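Local coordinates for protein Rik1-associated factor 1 (Schizosaccharomyces pombe, PDB 4O9D) that contributes a WD-repeat beta-propeller to the Clr4 methyltransferase complex, which ubiquitylates and methylates histone H3 to establish heterochromatin, at residues E15-F19 and Q345-L350; H319-M324 and T353-I359; N374-M378 and V403-S407. All blocks are in the same frame, centred on the assembly; numbering follows the deposited sequence.

A beta-propeller illustrates how contacts between distant residues can close a ring of blades. The modelled chain begins at 15-19, whose partner 345-350 comes more than 300 residues later, so contact 1 closes a loop around most of the propeller. Contact 2 opens at 319-324, inside that span, and ends at 353-359, beyond it: the two cross. Contact 3 follows in series, a short loop from 374-378 to 403-407. Contact 1 anchors the N-terminal lead-in on the blade that runs from strand 341-344 to strand 371-377; contact 2 ties the preceding inter-blade loop to the same blade; contact 3 joins its outer strand to the next blade. Contact 3 touches both others, through Phe375 against Val17 and Met378 against Lys323.

Contact 1 of 3, residues E15-F19 and Q345-L350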
ATOM      1  N   GLU A  15      14.313  19.370   1.161  1.00 53.51           N
ATOM      2  CA  GLU A  15      13.882  18.000   1.421  1.00 48.39           C
ATOM      3  C   GLU A  15      13.420  17.841   2.866  1.00 44.80           C
ATOM      4  O   GLU A  15      14.228  17.829   3.797  1.00 47.87           O
ATOM      5  CB  GLU A  15      15.011  17.024   1.119  1.00 46.47           C
ATOM      6  CG  GLU A  15      15.617  17.214  -0.251  1.00 47.54           C
ATOM      7  CD  GLU A  15      14.833  16.519  -1.348  1.00 42.91           C
ATOM      8  OE1 GLU A  15      13.899  15.738  -1.032  1.00 46.75           O
ATOM      9  OE2 GLU A  15      15.162  16.747  -2.530  1.00 38.93           O
ATOM     10  N   SER A  16      12.108  17.702   3.030  1.00 47.28           N
ATOM     11  CA  SER A  16      11.471  17.729   4.339  1.00 43.45           C
ATOM     12  C   SER A  16      12.011  16.645   5.267  1.00 42.41           C
ATOM     13  O   SER A  16      11.962  16.799   6.486  1.00 42.07           O
ATOM     14  CB  SER A  16       9.945  17.581   4.195  1.00 46.95           C
ATOM     15  OG  SER A  16       9.522  16.219   4.252  1.00 41.75           O
ATOM     16  N   VAL A  17      12.546  15.564   4.705  1.00 36.82           N
ATOM     17  CA  VAL A  17      12.915  14.426   5.534  1.00 35.57           C
ATOM     18  C   VAL A  17      14.000  14.777   6.562  1.00 41.64           C
ATOM     19  O   VAL A  17      14.032  14.200   7.649  1.00 37.85           O
ATOM     20  CB  VAL A  17      13.324  13.214   4.687  1.00 39.47           C
ATOM     21  CG1 VAL A  17      14.690  13.424   4.063  1.00 40.69           C
ATOM     22  CG2 VAL A  17      13.271  11.944   5.531  1.00 35.50           C
ATOM     23  N   PHE A  18      14.868  15.735   6.249  1.00 38.97           N
ATOM     24  CA  PHE A  18      15.858  16.161   7.239  1.00 45.94           C
ATOM     25  C   PHE A  18      15.190  16.913   8.399  1.00 45.12           C
ATOM     26  O   PHE A  18      15.715  16.947   9.522  1.00 45.98           O
ATOM     27  CB  PHE A  18      16.923  17.051   6.592  1.00 41.19           C
ATOM     28  CG  PHE A  18      17.659  16.394   5.461  1.00 44.15           C
ATOM     29  CD1 PHE A  18      18.240  15.148   5.627  1.00 38.18           C
ATOM     30  CD2 PHE A  18      17.764  17.023   4.227  1.00 48.64           C
ATOM     31  CE1 PHE A  18      18.921  14.537   4.584  1.00 43.03           C
ATOM     32  CE2 PHE A  18      18.447  16.422   3.173  1.00 50.66           C
ATOM     33  CZ  PHE A  18      19.036  15.180   3.357  1.00 46.23           C
ATOM     34  N   PHE A  19      14.029  17.505   8.132  1.00 42.89           N
ATOM     35  CA  PHE A  19      13.373  18.379   9.109  1.00 42.22           C
ATOM     36  C   PHE A  19      12.331  17.666   9.950  1.00 40.89           C
ATOM     37  O   PHE A  19      11.820  18.233  10.908  1.00 38.57           O
ATOM     38  CB  PHE A  19      12.741  19.574   8.402  1.00 39.13           C
ATOM     39  CG  PHE A  19      13.739  20.417   7.673  1.00 51.54           C
ATOM     40  CD1 PHE A  19      14.799  20.995   8.363  1.00 55.37           C
ATOM     41  CD2 PHE A  19      13.645  20.617   6.304  1.00 52.59           C
ATOM     42  CE1 PHE A  19      15.740  21.760   7.709  1.00 53.59           C
ATOM     43  CE2 PHE A  19      14.592  21.392   5.636  1.00 56.43           C
ATOM     44  CZ  PHE A  19      15.638  21.960   6.344  1.00 53.31           C
ATOM     45  N   GLN A 345      10.402  10.826  -1.307  1.00 28.13           N
ATOM     46  CA  GLN A 345      10.007  12.012  -0.567  1.00 31.11           C
ATOM     47  C   GLN A 345       9.004  12.819  -1.383  1.00 29.72           C
ATOM     48  O   GLN A 345       9.329  13.295  -2.469  1.00 27.79           O
ATOM     49  CB  GLN A 345      11.260  12.865  -0.317  1.00 30.53           C
ATOM     50  CG  GLN A 345      10.976  14.346  -0.097  1.00 36.59           C
ATOM     51  CD  GLN A 345      11.005  14.712   1.365  1.00 40.18           C
ATOM     52  OE1 GLN A 345      12.067  14.753   1.984  1.00 38.29           O
ATOM     53  NE2 GLN A 345       9.832  14.959   1.937  1.00 42.25           N
ATOM     54  N   PRO A 346       7.782  12.994  -0.866  1.00 29.27           N
ATOM     55  CA  PRO A 346       6.898  13.790  -1.712  1.00 31.49           C
ATOM     56  C   PRO A 346       7.466  15.195  -1.903  1.00 35.52           C
ATOM     57  O   PRO A 346       8.062  15.757  -0.976  1.00 37.77           O
ATOM     58  CB  PRO A 346       5.575  13.799  -0.939  1.00 32.12           C
ATOM     59  CG  PRO A 346       5.653  12.589  -0.047  1.00 35.31           C
ATOM     60  CD  PRO A 346       7.117  12.533   0.359  1.00 30.11           C
ATOM     61  N   LYS A 347       7.325  15.724  -3.113  1.00 34.44           N
ATOM     62  CA  LYS A 347       7.728  17.088  -3.408  1.00 35.81           C
ATOM     63  C   LYS A 347       9.260  17.241  -3.487  1.00 41.22           C
ATOM     64  O   LYS A 347       9.748  18.333  -3.750  1.00 38.10           O
ATOM     65  CB  LYS A 347       7.139  18.038  -2.355  1.00 46.42           C
ATOM     66  CG  LYS A 347       5.609  17.929  -2.223  1.00 45.92           C
ATOM     67  CD  LYS A 347       5.131  18.138  -0.790  1.00 46.91           C
ATOM     68  CE  LYS A 347       5.400  19.556  -0.313  1.00 55.21           C
ATOM     69  NZ  LYS A 347       4.251  20.116   0.468  1.00 51.56           N
ATOM     70  N   GLY A 348      10.000  16.143  -3.302  1.00 37.00           N
ATOM     71  CA  GLY A 348      11.454  16.170  -3.319  1.00 33.37           C
ATOM     72  C   GLY A 348      12.072  15.172  -4.293  1.00 30.83           C
ATOM     73  O   GLY A 348      11.392  14.656  -5.184  1.00 28.78           O
ATOM     74  N   ASN A 349      13.365  14.904  -4.119  1.00 35.91           N
ATOM     75  CA  ASN A 349      14.074  13.939  -4.959  1.00 33.55           C
ATOM     76  C   ASN A 349      14.806  12.832  -4.194  1.00 24.53           C
ATOM     77  O   ASN A 349      15.455  11.980  -4.790  1.00 28.74           O
ATOM     78  CB  ASN A 349      15.024  14.675  -5.900  1.00 35.68           C
ATOM     79  CG  ASN A 349      14.285  15.443  -6.977  1.00 37.47           C
ATOM     80  OD1 ASN A 349      13.456  14.880  -7.712  1.00 32.81           O
ATOM     81  ND2 ASN A 349      14.550  16.738  -7.061  1.00 39.06           N
ATOM     82  N   LEU A 350      14.668  12.802  -2.882  1.00 24.29           N
ATOM     83  CA  LEU A 350      15.305  11.741  -2.107  1.00 25.71           C
ATOM     84  C   LEU A 350      14.451  10.462  -2.067  1.00 24.11           C
ATOM     85  O   LEU A 350      13.216  10.520  -2.078  1.00 24.51           O
ATOM     86  CB  LEU A 350      15.573  12.212  -0.680  1.00 27.49           C
ATOM     87  CG  LEU A 350      16.651  13.291  -0.569  1.00 33.48           C
ATOM     88  CD1 LEU A 350      16.855  13.714   0.861  1.00 31.42           C
ATOM     89  CD2 LEU A 350      17.963  12.806  -1.172  1.00 28.47           C
TER
HETATM   90  O   HOH W   1       9.978  18.241   0.330  1.00 46.12           O
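Reaching across from a strand-connecting loop to the lead-in before strand 21-26, the side-chain amide of Gln345 is satisfied at both its polar atoms. Gln345 NE2 donates to Ser16 OG (2.7 Å), while Gln345 OE1 accepts from Val17 N (2.9 Å). The Ser16 hydroxyl has a second partner in the carbonyl of Ala391. Glu15 works in the other direction: its carboxylate receives the backbone N of Asn349, well through OE2 (3.0 Å) and weakly through OE1 (3.2 Å). Glu15 OE1 also lies 3.4 Å from Gly348 CA, where a CB would collide with it. Glycine also ends a type II turn, in which Gly348 N bonds to Gln345 O (3.0 Å). A water bridges Ser16 N and Pro346 O, weakly at both ends. Beside these polar links, Leu350 CD1 packs on Phe18 CZ (3.6 Å) and Val17 CG1 (3.9 Å), and Val17 continues the apolar patch to Phe375 and Phe387. The loop 345-350 joins strands 341-344 and 351-354 of one WD blade, whereas 15-19 leads into strand 21-26, the outer strand of the next. The arrangement belongs to the ring closure of a beta-propeller, in which an N-terminal strand completes the C-terminal blade.

Contact 2 of 3, residues H319-M324 and T353-I359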
ATOM      1  N   HIS A 319      20.575  -2.855   2.605  1.00 25.08           N
ATOM      2  CA  HIS A 319      20.432  -2.741   4.053  1.00 26.67           C
ATOM      3  C   HIS A 319      21.300  -3.791   4.733  1.00 27.82           C
ATOM      4  O   HIS A 319      21.895  -4.644   4.080  1.00 30.77           O
ATOM      5  CB  HIS A 319      18.978  -2.900   4.495  1.00 25.24           C
ATOM      6  CG  HIS A 319      18.169  -1.651   4.345  1.00 21.40           C
ATOM      7  ND1 HIS A 319      17.658  -0.955   5.423  1.00 23.33           N
ATOM      8  CD2 HIS A 319      17.808  -0.959   3.243  1.00 19.68           C
ATOM      9  CE1 HIS A 319      17.008   0.106   4.984  1.00 23.40           C
ATOM     10  NE2 HIS A 319      17.087   0.130   3.669  1.00 24.80           N
ATOM     11  N   GLY A 320      21.330  -3.748   6.054  1.00 28.86           N
ATOM     12  CA  GLY A 320      22.209  -4.607   6.818  1.00 34.41           C
ATOM     13  C   GLY A 320      21.571  -5.894   7.288  1.00 32.14           C
ATOM     14  O   GLY A 320      20.477  -6.273   6.871  1.00 34.00           O
ATOM     15  N   LYS A 321      22.271  -6.579   8.178  1.00 32.68           N
ATOM     16  CA  LYS A 321      21.832  -7.887   8.644  1.00 33.89           C
ATOM     17  C   LYS A 321      20.506  -7.737   9.366  1.00 33.48           C
ATOM     18  O   LYS A 321      20.265  -6.744  10.027  1.00 30.69           O
ATOM     19  CB  LYS A 321      22.869  -8.506   9.589  1.00 39.87           C
ATOM     20  CG  LYS A 321      24.308  -7.999   9.402  1.00 43.33           C
ATOM     21  CD  LYS A 321      24.809  -8.142   7.969  1.00 43.61           C
ATOM     22  CE  LYS A 321      26.299  -8.498   7.918  1.00 52.22           C
ATOM     23  NZ  LYS A 321      27.170  -7.593   8.752  1.00 53.61           N
ATOM     24  N   THR A 322      19.653  -8.740   9.227  1.00 31.63           N
ATOM     25  CA  THR A 322      18.304  -8.688   9.750  1.00 37.49           C
ATOM     26  C   THR A 322      18.329  -8.643  11.272  1.00 42.71           C
ATOM     27  O   THR A 322      19.230  -9.197  11.896  1.00 38.26           O
ATOM     28  CB  THR A 322      17.524  -9.919   9.302  1.00 41.22           C
ATOM     29  OG1 THR A 322      16.203  -9.891   9.858  1.00 42.62           O
ATOM     30  CG2 THR A 322      18.253 -11.195   9.758  1.00 45.90           C
ATOM     31  N   LYS A 323      17.352  -7.962  11.860  1.00 39.03           N
ATOM     32  CA  LYS A 323      17.212  -7.935  13.307  1.00 43.13           C
ATOM     33  C   LYS A 323      16.388  -9.131  13.776  1.00 47.11           C
ATOM     34  O   LYS A 323      16.327  -9.418  14.972  1.00 51.43           O
ATOM     35  CB  LYS A 323      16.541  -6.633  13.765  1.00 40.94           C
ATOM     36  CG  LYS A 323      17.502  -5.458  13.917  1.00 35.11           C
ATOM     37  CD  LYS A 323      16.804  -4.278  14.573  1.00 33.82           C
ATOM     38  CE  LYS A 323      17.775  -3.309  15.247  1.00 32.79           C
ATOM     39  NZ  LYS A 323      17.056  -2.310  16.113  1.00 33.55           N
ATOM     40  N   MET A 324      15.760  -9.824  12.831  1.00 45.79           N
ATOM     41  CA  MET A 324      14.897 -10.961  13.157  1.00 51.28           C
ATOM     42  C   MET A 324      15.728 -12.172  13.585  1.00 52.03           C
ATOM     43  O   MET A 324      16.480 -12.737  12.782  1.00 53.37           O
ATOM     44  CB  MET A 324      14.013 -11.342  11.959  1.00 54.35           C
ATOM     45  CG  MET A 324      13.004 -10.277  11.544  1.00 51.74           C
ATOM     46  SD  MET A 324      12.083  -9.608  12.949  1.00 63.90           S
ATOM     47  CE  MET A 324      10.854 -10.887  13.209  1.00 47.79           C
ATOM     48  N   THR A 353      14.063   4.068   2.102  1.00 19.30           N
ATOM     49  CA  THR A 353      13.783   2.655   2.200  1.00 20.79           C
ATOM     50  C   THR A 353      13.958   2.160   3.632  1.00 22.69           C
ATOM     51  O   THR A 353      14.782   2.676   4.389  1.00 23.44           O
ATOM     52  CB  THR A 353      14.664   1.826   1.219  1.00 22.93           C
ATOM     53  OG1 THR A 353      16.048   1.905   1.589  1.00 24.01           O
ATOM     54  CG2 THR A 353      14.505   2.322  -0.196  1.00 20.70           C
ATOM     55  N   GLY A 354      13.149   1.181   4.011  1.00 21.50           N
ATOM     56  CA  GLY A 354      13.216   0.621   5.350  1.00 26.81           C
ATOM     57  C   GLY A 354      13.247  -0.883   5.294  1.00 24.16           C
ATOM     58  O   GLY A 354      12.416  -1.515   4.613  1.00 23.13           O
ATOM     59  N   GLY A 355      14.190  -1.475   6.022  1.00 25.14           N
ATOM     60  CA  GLY A 355      14.409  -2.902   5.904  1.00 21.95           C
ATOM     61  C   GLY A 355      14.357  -3.663   7.215  1.00 24.50           C
ATOM     62  O   GLY A 355      13.934  -3.154   8.260  1.00 24.27           O
ATOM     63  N   SER A 356      14.783  -4.911   7.152  1.00 22.06           N
ATOM     64  CA  SER A 356      14.666  -5.787   8.309  1.00 28.68           C
ATOM     65  C   SER A 356      15.821  -5.614   9.281  1.00 30.43           C
ATOM     66  O   SER A 356      15.837  -6.269  10.328  1.00 29.12           O
ATOM     67  CB  SER A 356      14.525  -7.254   7.880  1.00 28.28           C
ATOM     68  OG  SER A 356      15.701  -7.737   7.252  1.00 34.97           O
ATOM     69  N   ASP A 357      16.786  -4.746   8.947  1.00 24.34           N
ATOM     70  CA  ASP A 357      17.777  -4.323   9.925  1.00 28.76           C
ATOM     71  C   ASP A 357      17.132  -3.313  10.880  1.00 30.17           C
ATOM     72  O   ASP A 357      17.774  -2.861  11.835  1.00 29.46           O
ATOM     73  CB  ASP A 357      19.050  -3.727   9.252  1.00 24.36           C
ATOM     74  CG  ASP A 357      18.722  -2.627   8.213  1.00 29.49           C
ATOM     75  OD1 ASP A 357      17.524  -2.401   7.935  1.00 25.69           O
ATOM     76  OD2 ASP A 357      19.661  -2.003   7.653  1.00 25.59           O
ATOM     77  N   GLY A 358      15.870  -2.945  10.622  1.00 22.93           N
ATOM     78  CA  GLY A 358      15.208  -1.943  11.437  1.00 23.24           C
ATOM     79  C   GLY A 358      15.588  -0.502  11.103  1.00 26.73           C
ATOM     80  O   GLY A 358      15.187   0.432  11.793  1.00 28.14           O
ATOM     81  N   ILE A 359      16.353  -0.298  10.035  1.00 22.86           N
ATOM     82  CA  ILE A 359      16.821   1.051   9.715  1.00 24.58           C
ATOM     83  C   ILE A 359      16.065   1.655   8.545  1.00 26.24           C
ATOM     84  O   ILE A 359      15.754   0.975   7.573  1.00 23.87           O
ATOM     85  CB  ILE A 359      18.332   1.060   9.355  1.00 26.81           C
ATOM     86  CG1 ILE A 359      19.155   0.305  10.414  1.00 29.83           C
ATOM     87  CG2 ILE A 359      18.852   2.498   9.199  1.00 24.23           C
ATOM     88  CD1 ILE A 359      19.316   1.059  11.724  1.00 33.81           C
TER
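One imidazole set between two side chains organises this contact. His319, with chi1 near -81° and chi2 near -114°, lays its ring so that ND1 donates to Asp357 OD1 (2.9 Å), with a weaker bond to OD2, and NE2 pairs with Thr353 OG1 (2.9 Å). Thr353, a p rotamer, also meets Trp363 NE1, completing the Asp-His-Thr-Trp tetrad familiar from WD40 repeats. Asp357 is likewise p with a nearly flat chi2 (-6°), which lets OD2 take Gly320 N (2.9 Å) while OD1 accepts Ile359 N (3.2 Å) in an Asx turn. Gly355 CA lies over the imidazole face, a CH-pi contact 4.2 Å from the ring centroid, where a CB would strike ND1. Further along, Thr322 in its t rotamer accepts Met324 N at OG1 (3.0 Å), an ST turn, and bonds weakly to Ser356 OG; Lys323 N reaches Ser356 O (2.7 Å). The m, t, t, t chain of Lys323 runs with CD 3.2 Å from Asp357 O, carrying NZ to Met378 O and the carboxylate of Glu377. The loop following strand 315-318 is thereby held against the turn between strands 351-354 and 359-363, with strand 371-377 flanking Ile359.

Contact 3 of 3, residues N374-M378 and V403-S407; sequences NFTEM and VNMYS. With EDO (1,2-ethanediol), chain E.
Neighbouring blades of a WD beta-propeller meet here, outer strand 371-377 of one packing through its side chains on strand 403-407 of the next, which is extended throughout (phi -101° to -139°, psi 112° to 162°). The touching parts run 160° apart, nearly antiparallel, but without backbone pairing; the closest CA atoms, of Met378 and Asn404, are 8.4 Å apart. Asn374 N bonds O1 of a 1,2-ethanediol, probably from the crystallisation liquor, at 2.8 Å. Phe375 turns helical (phi/psi -78°/-47°); it and Thr376 both form backbone hydrogen bonds with Val360, consistent with a classic beta bulge that directs two successive side chains toward the other blade. Phe375 (t) sets its edge on the face of Tyr406 (m), a T-shaped stack with centroids 4.9 Å apart and planes at 66°. Thr376, extended and t, shares a 2.9 Å hydrogen bond between OG1 and Tyr406 OH. Glu377 has its CA-to-CB bond pointing away and its carboxylate salt-bridged to Lys323. Met378 (m, t, p), past the strand end, reaches Asn404 (m), whose OD1 bonds His25, with Met378 CE 3.5 Å from Asn404 ND2.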
ATOM      1  N   ASN A 374      21.306   7.414   7.720  1.00 25.73           N
ATOM      2  CA  ASN A 374      20.284   6.636   8.394  1.00 28.33           C
ATOM      3  C   ASN A 374      19.329   7.638   9.024  1.00 30.69           C
ATOM      4  O   ASN A 374      19.761   8.520   9.758  1.00 29.99           O
ATOM      5  CB  ASN A 374      20.899   5.717   9.455  1.00 29.74           C
ATOM      6  CG  ASN A 374      21.691   4.562   8.843  1.00 29.99           C
ATOM      7  OD1 ASN A 374      21.583   4.288   7.657  1.00 26.32           O
ATOM      8  ND2 ASN A 374      22.468   3.862   9.667  1.00 32.71           N
ATOM      9  N   PHE A 375      18.040   7.533   8.706  1.00 28.67           N
ATOM     10  CA  PHE A 375      17.041   8.447   9.255  1.00 27.31           C
ATOM     11  C   PHE A 375      16.696   8.066  10.674  1.00 32.27           C
ATOM     12  O   PHE A 375      16.624   8.919  11.562  1.00 28.07           O
ATOM     13  CB  PHE A 375      15.750   8.448   8.425  1.00 27.68           C
ATOM     14  CG  PHE A 375      14.683   9.337   8.991  1.00 29.99           C
ATOM     15  CD1 PHE A 375      14.802  10.714   8.921  1.00 30.45           C
ATOM     16  CD2 PHE A 375      13.559   8.796   9.613  1.00 28.91           C
ATOM     17  CE1 PHE A 375      13.815  11.539   9.463  1.00 35.68           C
ATOM     18  CE2 PHE A 375      12.557   9.624  10.160  1.00 28.51           C
ATOM     19  CZ  PHE A 375      12.687  10.980  10.094  1.00 28.99           C
ATOM     20  N   THR A 376      16.451   6.780  10.885  1.00 27.76           N
ATOM     21  CA  THR A 376      16.096   6.317  12.209  1.00 28.61           C
ATOM     22  C   THR A 376      16.331   4.828  12.289  1.00 29.17           C
ATOM     23  O   THR A 376      16.634   4.198  11.280  1.00 26.68           O
ATOM     24  CB  THR A 376      14.629   6.663  12.560  1.00 32.67           C
ATOM     25  OG1 THR A 376      14.395   6.406  13.944  1.00 33.13           O
ATOM     26  CG2 THR A 376      13.623   5.854  11.697  1.00 29.55           C
ATOM     27  N   GLU A 377      16.287   4.302  13.511  1.00 31.28           N
ATOM     28  CA  GLU A 377      16.450   2.884  13.790  1.00 28.46           C
ATOM     29  C   GLU A 377      15.321   2.412  14.714  1.00 34.25           C
ATOM     30  O   GLU A 377      15.119   2.961  15.821  1.00 31.64           O
ATOM     31  CB  GLU A 377      17.793   2.583  14.446  1.00 32.35           C
ATOM     32  CG  GLU A 377      17.831   1.143  14.949  1.00 32.02           C
ATOM     33  CD  GLU A 377      19.193   0.676  15.377  1.00 40.22           C
ATOM     34  OE1 GLU A 377      20.135   1.496  15.399  1.00 44.78           O
ATOM     35  OE2 GLU A 377      19.316  -0.522  15.699  1.00 40.75           O
ATOM     36  N   MET A 378      14.570   1.416  14.261  1.00 28.58           N
ATOM     37  CA  MET A 378      13.473   0.882  15.069  1.00 32.30           C
ATOM     38  C   MET A 378      13.923  -0.424  15.738  1.00 33.06           C
ATOM     39  O   MET A 378      14.959  -0.976  15.380  1.00 34.02           O
ATOM     40  CB  MET A 378      12.194   0.721  14.207  1.00 31.04           C
ATOM     41  CG  MET A 378      11.531   2.093  13.850  1.00 24.97           C
ATOM     42  SD  MET A 378       9.829   1.976  13.345  1.00 44.31           S
ATOM     43  CE  MET A 378       9.027   1.679  14.910  1.00 33.36           C
ATOM     44  N   VAL A 403       4.785   1.798  16.406  1.00 24.79           N
ATOM     45  CA  VAL A 403       4.501   2.779  15.367  1.00 30.71           C
ATOM     46  C   VAL A 403       5.132   4.122  15.735  1.00 30.87           C
ATOM     47  O   VAL A 403       4.726   4.755  16.721  1.00 26.56           O
ATOM     48  CB  VAL A 403       2.972   2.954  15.178  1.00 27.66           C
ATOM     49  CG1 VAL A 403       2.663   4.041  14.126  1.00 28.58           C
ATOM     50  CG2 VAL A 403       2.369   1.655  14.766  1.00 26.94           C
ATOM     51  N   ASN A 404       6.142   4.540  14.971  1.00 26.55           N
ATOM     52  CA  ASN A 404       6.748   5.851  15.169  1.00 28.60           C
ATOM     53  C   ASN A 404       6.255   6.884  14.168  1.00 29.08           C
ATOM     54  O   ASN A 404       6.275   6.648  12.960  1.00 30.96           O
ATOM     55  CB  ASN A 404       8.283   5.763  15.106  1.00 27.13           C
ATOM     56  CG  ASN A 404       8.867   4.997  16.281  1.00 29.75           C
ATOM     57  OD1 ASN A 404       8.156   4.654  17.219  1.00 32.48           O
ATOM     58  ND2 ASN A 404      10.160   4.736  16.236  1.00 30.89           N
ATOM     59  N   MET A 405       5.818   8.032  14.677  1.00 25.20           N
ATOM     60  CA  MET A 405       5.418   9.156  13.830  1.00 28.85           C
ATOM     61  C   MET A 405       6.399  10.331  13.926  1.00 30.80           C
ATOM     62  O   MET A 405       6.685  10.826  15.037  1.00 30.17           O
ATOM     63  CB  MET A 405       4.037   9.682  14.235  1.00 32.30           C
ATOM     64  CG  MET A 405       2.843   8.885  13.740  1.00 40.21           C
ATOM     65  SD  MET A 405       1.507   9.995  13.188  1.00 47.72           S
ATOM     66  CE  MET A 405       0.402   8.818  12.434  1.00 36.49           C
ATOM     67  N   TYR A 406       6.873  10.799  12.769  1.00 28.36           N
ATOM     68  CA  TYR A 406       7.778  11.943  12.698  1.00 29.80           C
ATOM     69  C   TYR A 406       7.047  13.110  12.054  1.00 30.41           C
ATOM     70  O   TYR A 406       6.286  12.918  11.118  1.00 28.67           O
ATOM     71  CB  TYR A 406       9.039  11.579  11.912  1.00 28.43           C
ATOM     72  CG  TYR A 406       9.728  10.362  12.472  1.00 30.67           C
ATOM     73  CD1 TYR A 406       9.253   9.087  12.187  1.00 28.82           C
ATOM     74  CD2 TYR A 406      10.844  10.484  13.306  1.00 31.15           C
ATOM     75  CE1 TYR A 406       9.871   7.962  12.716  1.00 27.14           C
ATOM     76  CE2 TYR A 406      11.466   9.374  13.831  1.00 27.48           C
ATOM     77  CZ  TYR A 406      10.979   8.121  13.536  1.00 31.29           C
ATOM     78  OH  TYR A 406      11.573   7.005  14.073  1.00 31.02           O
ATOM     79  N   SER A 407       7.256  14.320  12.565  1.00 31.45           N
ATOM     80  CA  SER A 407       6.563  15.482  12.020  1.00 34.89           C
ATOM     81  C   SER A 407       7.496  16.684  11.937  1.00 38.12           C
ATOM     82  O   SER A 407       8.531  16.725  12.587  1.00 36.14           O
ATOM     83  CB  SER A 407       5.353  15.837  12.887  1.00 38.43           C
ATOM     84  OG  SER A 407       4.585  16.861  12.287  1.00 40.89           O
TER
HETATM   85  C1  EDO E 703      24.237   6.877   9.263  1.00 33.12           C
HETATM   86  O1  EDO E 703      23.628   8.154   9.091  1.00 30.32           O
HETATM   87  C2  EDO E 703      25.691   6.901   8.793  1.00 35.85           C
HETATM   88  O2  EDO E 703      26.078   5.562   8.471  1.00 36.04           O